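Sorbitol dehydrogenase (Gluconobacter oxydans, PDB 5ITG) probably oxidises D-sorbitol to L-sorbose, using an NADP-type nicotinamide cofactor as the hydride acceptor. Local coordinates at residues S83-E86 / K92-V95; R414-K419 / I473-G478. All coordinates share one frame; numbering follows the deposited sequence.

Contact 1. Residues S83-E86 / K92-V95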
# COMPACT_ATOMS: atom_id res chain seq x y z
N SER A 83 10.22 -17.32 6.60
CA SER A 83 10.58 -16.48 7.73
C SER A 83 10.31 -15.01 7.47
O SER A 83 10.52 -14.50 6.37
CB SER A 83 12.05 -16.66 8.11
OG SER A 83 12.90 -16.14 7.11
N LEU A 84 9.83 -14.33 8.50
CA LEU A 84 9.54 -12.91 8.40
C LEU A 84 10.31 -12.18 9.48
O LEU A 84 10.09 -12.40 10.67
CB LEU A 84 8.04 -12.65 8.58
CG LEU A 84 7.66 -11.16 8.71
CD1 LEU A 84 8.13 -10.40 7.48
CD2 LEU A 84 6.15 -11.03 8.87
N THR A 85 11.24 -11.33 9.06
CA THR A 85 12.02 -10.54 9.98
C THR A 85 11.30 -9.19 10.08
O THR A 85 10.88 -8.64 9.07
CB THR A 85 13.45 -10.30 9.46
OG1 THR A 85 14.11 -11.56 9.29
CG2 THR A 85 14.25 -9.45 10.44
N GLU A 86 11.13 -8.70 11.31
CA GLU A 86 10.48 -7.41 11.55
C GLU A 86 11.52 -6.49 12.19
O GLU A 86 12.02 -6.77 13.27
CB GLU A 86 9.28 -7.60 12.47
CG GLU A 86 8.14 -8.35 11.80
CD GLU A 86 7.08 -8.81 12.77
OE1 GLU A 86 7.27 -9.87 13.40
OE2 GLU A 86 6.06 -8.11 12.92
N LYS A 92 16.61 -2.81 16.21
CA LYS A 92 16.36 -4.17 16.68
C LYS A 92 15.37 -4.89 15.78
O LYS A 92 14.36 -4.32 15.36
CB LYS A 92 15.81 -4.13 18.11
CG LYS A 92 16.62 -3.27 19.07
CD LYS A 92 18.07 -3.73 19.16
CE LYS A 92 18.84 -2.95 20.21
NZ LYS A 92 20.26 -3.40 20.28
N SER A 93 15.66 -6.16 15.50
CA SER A 93 14.80 -6.97 14.65
C SER A 93 14.44 -8.27 15.36
O SER A 93 15.12 -8.68 16.30
CB SER A 93 15.52 -7.31 13.34
OG SER A 93 15.86 -6.15 12.61
N THR A 94 13.35 -8.89 14.91
CA THR A 94 12.91 -10.17 15.46
C THR A 94 12.53 -11.00 14.24
O THR A 94 12.19 -10.44 13.20
CB THR A 94 11.67 -10.02 16.36
OG1 THR A 94 10.56 -9.57 15.57
CG2 THR A 94 11.93 -9.02 17.48
N VAL A 95 12.61 -12.32 14.36
CA VAL A 95 12.27 -13.18 13.23
C VAL A 95 11.36 -14.33 13.65
O VAL A 95 11.47 -14.87 14.75
CB VAL A 95 13.54 -13.75 12.55
CG1 VAL A 95 14.32 -14.62 13.51
CG2 VAL A 95 13.15 -14.53 11.30
O HOH W 1 9.35 -11.47 13.28
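Glu86 and Thr94 form an antiparallel hydrogen-bonded pair, and the short strands 83-86 and 93-95 run with their N-to-C directions 164° apart. They belong to a beta hairpin in the mixed sheet of the Rossmann domain. Glu86 N donates to Thr94 O at 2.8 Å. The return bond runs from Thr94 N to Glu86 O at 3.0 Å. The next pair, Thr85 with Val95, is non-hydrogen-bonded, and its CA atoms are 4.2 Å apart. Thr94 O also takes a CA-H contact from Thr85 CA at 3.2 Å, so this carbonyl is approached by both an N-H and a C-H.

Thr85 and Val95 share one face of the sheet. Val95 turns CG2 opposite its own backbone N (chi1 63° to CG1), which brings this methyl 3.7 Å from Thr85 OG1. Ser83 CB meets the same methyl at 4.0 Å, while Ser83 OG bonds to Asp251. The other branch of Thr85, CG2, meets Ser93 CB at 3.8 Å. Thr85 therefore touches one neighbour with its hydroxyl and another with its methyl. Strand 255-258 pairs with the far edge of 82-87, and Val256 there also touches Thr85.

Glu86 and Thr94 lie on the other face. Their direct approach is loose, with Glu86 CB and OE1 both near Thr94 OG1. Glu86 OE2 forms a salt bridge with Arg230, which anchors one side of the carboxylate. The second oxygen turns to a water that ties the two strands together. This water bonds to Leu84 O and to Thr94 OG1, and it lies 2.6 Å from Glu86 OE1.

Contact 2. Residues R414-K419 / I473-G478; sequences RGRDEK and IIREKG
Arg414 and Arg475 bring their guanidinium groups face to face, though not parallel. The planes are 37° apart. Arg414 CZ lies over the centre of the Arg475 group, 3.5 Å above its plane. The chain of Arg475 leaves the helix with CG anti to the backbone N (chi1 -166°) and then bends at chi3, which carries its flat end across to Arg414. Arg414 NE and Arg475 NH2 are modelled 2.8 Å apart. Both are donors, so this is not a bond, and so close a spacing is doubtful in detail.

Acids nearby probably offset the like charges. Arg475 NH2 forms a salt bridge with Glu411, and Arg414 NH2 forms one with Asp441. With an alanine at Arg475, Glu411 would probably lose this partner and one face of the Arg414 guanidinium its cover.

The contact lies in the helical C-terminal domain, where the loop after helix 400-412 meets the end of helix 461-477. Both helices are followed by a glycine with positive phi, Gly415 and Gly478.

Two further contacts are van der Waals. Arg416 crosses the stem of Arg475 at about a right angle and meets it with the edge of its guanidinium, NH2 4.0 Å from Arg475 CG. Glu418 lays its carboxylate against the backbone of Gly478, with OE1 3.7 Å from CA. The backbone angles of Gly478 by themselves call for glycine.

Among the hydrogen bonds, Glu418 OE2 accepts from the backbone N of Val479, which ties the loop to the chain just past the helix. Within the loop, Lys419 N donates to Asp417 OD1 at 2.7 Å, an Asx turn. That oxygen also accepts from Gly421 N.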
# COMPACT_ATOMS: atom_id res chain seq x y z
N ARG A 414 13.95 23.04 -9.77
CA ARG A 414 15.04 23.63 -10.54
C ARG A 414 16.23 22.69 -10.76
O ARG A 414 17.06 22.92 -11.64
CB ARG A 414 15.49 24.94 -9.90
CG ARG A 414 14.40 26.01 -9.97
CD ARG A 414 14.75 27.30 -9.24
NE ARG A 414 15.38 28.29 -10.11
CZ ARG A 414 16.69 28.42 -10.28
NH1 ARG A 414 17.53 27.61 -9.64
NH2 ARG A 414 17.17 29.35 -11.10
N GLY A 415 16.31 21.63 -9.96
CA GLY A 415 17.36 20.64 -10.14
C GLY A 415 18.74 20.81 -9.53
O GLY A 415 19.71 20.21 -10.02
N ARG A 416 18.86 21.60 -8.47
CA ARG A 416 20.16 21.76 -7.84
C ARG A 416 20.06 21.90 -6.33
O ARG A 416 19.24 22.65 -5.82
CB ARG A 416 20.89 22.96 -8.45
CG ARG A 416 20.15 24.27 -8.42
CD ARG A 416 20.86 25.30 -9.31
NE ARG A 416 20.30 26.64 -9.23
CZ ARG A 416 20.25 27.38 -8.12
NH1 ARG A 416 20.74 26.89 -6.98
NH2 ARG A 416 19.73 28.60 -8.15
N ASP A 417 20.89 21.14 -5.62
CA ASP A 417 20.89 21.20 -4.16
C ASP A 417 21.92 22.21 -3.68
O ASP A 417 22.75 22.69 -4.45
CB ASP A 417 21.16 19.82 -3.54
CG ASP A 417 22.52 19.27 -3.89
OD1 ASP A 417 23.52 20.02 -3.79
OD2 ASP A 417 22.60 18.07 -4.23
N GLU A 418 21.86 22.54 -2.40
CA GLU A 418 22.75 23.52 -1.82
C GLU A 418 24.18 23.06 -1.60
O GLU A 418 25.00 23.78 -1.03
CB GLU A 418 22.13 24.04 -0.52
CG GLU A 418 20.93 24.94 -0.79
CD GLU A 418 19.92 24.96 0.34
OE1 GLU A 418 20.33 24.97 1.52
OE2 GLU A 418 18.71 24.97 0.03
N LYS A 419 24.50 21.85 -2.06
CA LYS A 419 25.85 21.33 -1.93
C LYS A 419 26.57 21.39 -3.28
O LYS A 419 27.76 21.11 -3.36
CB LYS A 419 25.83 19.89 -1.40
CG LYS A 419 25.53 19.80 0.09
CD LYS A 419 25.88 18.44 0.67
CE LYS A 419 24.89 17.36 0.26
NZ LYS A 419 24.89 17.09 -1.21
N ILE A 473 13.80 33.85 -0.60
CA ILE A 473 14.68 33.58 0.53
C ILE A 473 15.44 32.27 0.31
O ILE A 473 16.65 32.21 0.53
CB ILE A 473 13.89 33.50 1.84
CG1 ILE A 473 13.27 34.86 2.16
CG2 ILE A 473 14.80 33.02 2.97
CD1 ILE A 473 12.37 34.87 3.37
N ILE A 474 14.73 31.24 -0.14
CA ILE A 474 15.34 29.94 -0.39
C ILE A 474 16.46 30.03 -1.42
O ILE A 474 17.50 29.40 -1.26
CB ILE A 474 14.31 28.92 -0.94
CG1 ILE A 474 13.31 28.53 0.16
CG2 ILE A 474 15.04 27.68 -1.45
CD1 ILE A 474 12.26 27.55 -0.30
N ARG A 475 16.24 30.79 -2.48
CA ARG A 475 17.27 30.87 -3.51
C ARG A 475 18.49 31.67 -3.08
O ARG A 475 19.61 31.34 -3.46
CB ARG A 475 16.70 31.48 -4.80
CG ARG A 475 17.63 31.28 -5.98
CD ARG A 475 16.95 31.57 -7.28
NE ARG A 475 15.74 30.78 -7.45
CZ ARG A 475 14.95 30.87 -8.52
NH1 ARG A 475 15.26 31.72 -9.49
NH2 ARG A 475 13.85 30.15 -8.60
N GLU A 476 18.29 32.70 -2.27
CA GLU A 476 19.41 33.52 -1.83
C GLU A 476 20.11 33.02 -0.57
O GLU A 476 21.34 32.95 -0.55
CB GLU A 476 18.94 34.97 -1.62
CG GLU A 476 20.00 35.90 -1.08
CD GLU A 476 19.58 37.35 -1.13
OE1 GLU A 476 19.38 37.87 -2.26
OE2 GLU A 476 19.46 37.98 -0.06
N LYS A 477 19.34 32.65 0.45
CA LYS A 477 19.92 32.20 1.72
C LYS A 477 19.84 30.70 2.01
O LYS A 477 20.34 30.24 3.05
CB LYS A 477 19.26 32.95 2.88
CG LYS A 477 18.89 34.40 2.58
CD LYS A 477 20.10 35.32 2.52
CE LYS A 477 20.72 35.51 3.90
NZ LYS A 477 21.87 36.45 3.86
N GLY A 478 19.23 29.92 1.12
CA GLY A 478 19.12 28.48 1.35
C GLY A 478 17.78 28.12 1.96
O GLY A 478 17.15 28.93 2.62

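How the contacts relate
Contact 1 comes first along the chain and is complete long before contact 2 opens. Their centres are about 41 Å apart, and their nearest atoms about 27 Å. They share no helix, strand or sheet. Contact 1 is local: it joins neighbouring strands 82-87 and 93-106 within the Rossmann domain. Contact 2 is at the surface of the helical C-terminal part, its centre about 33 Å from the centre of the chain. It bridges 54 positions in sequence, linking the loop after helix 400-412 to the last helix, 461-477. One contact thus belongs to the sheet of the probable cofactor-binding domain, and the other joins a loop of the helical part to the last helix.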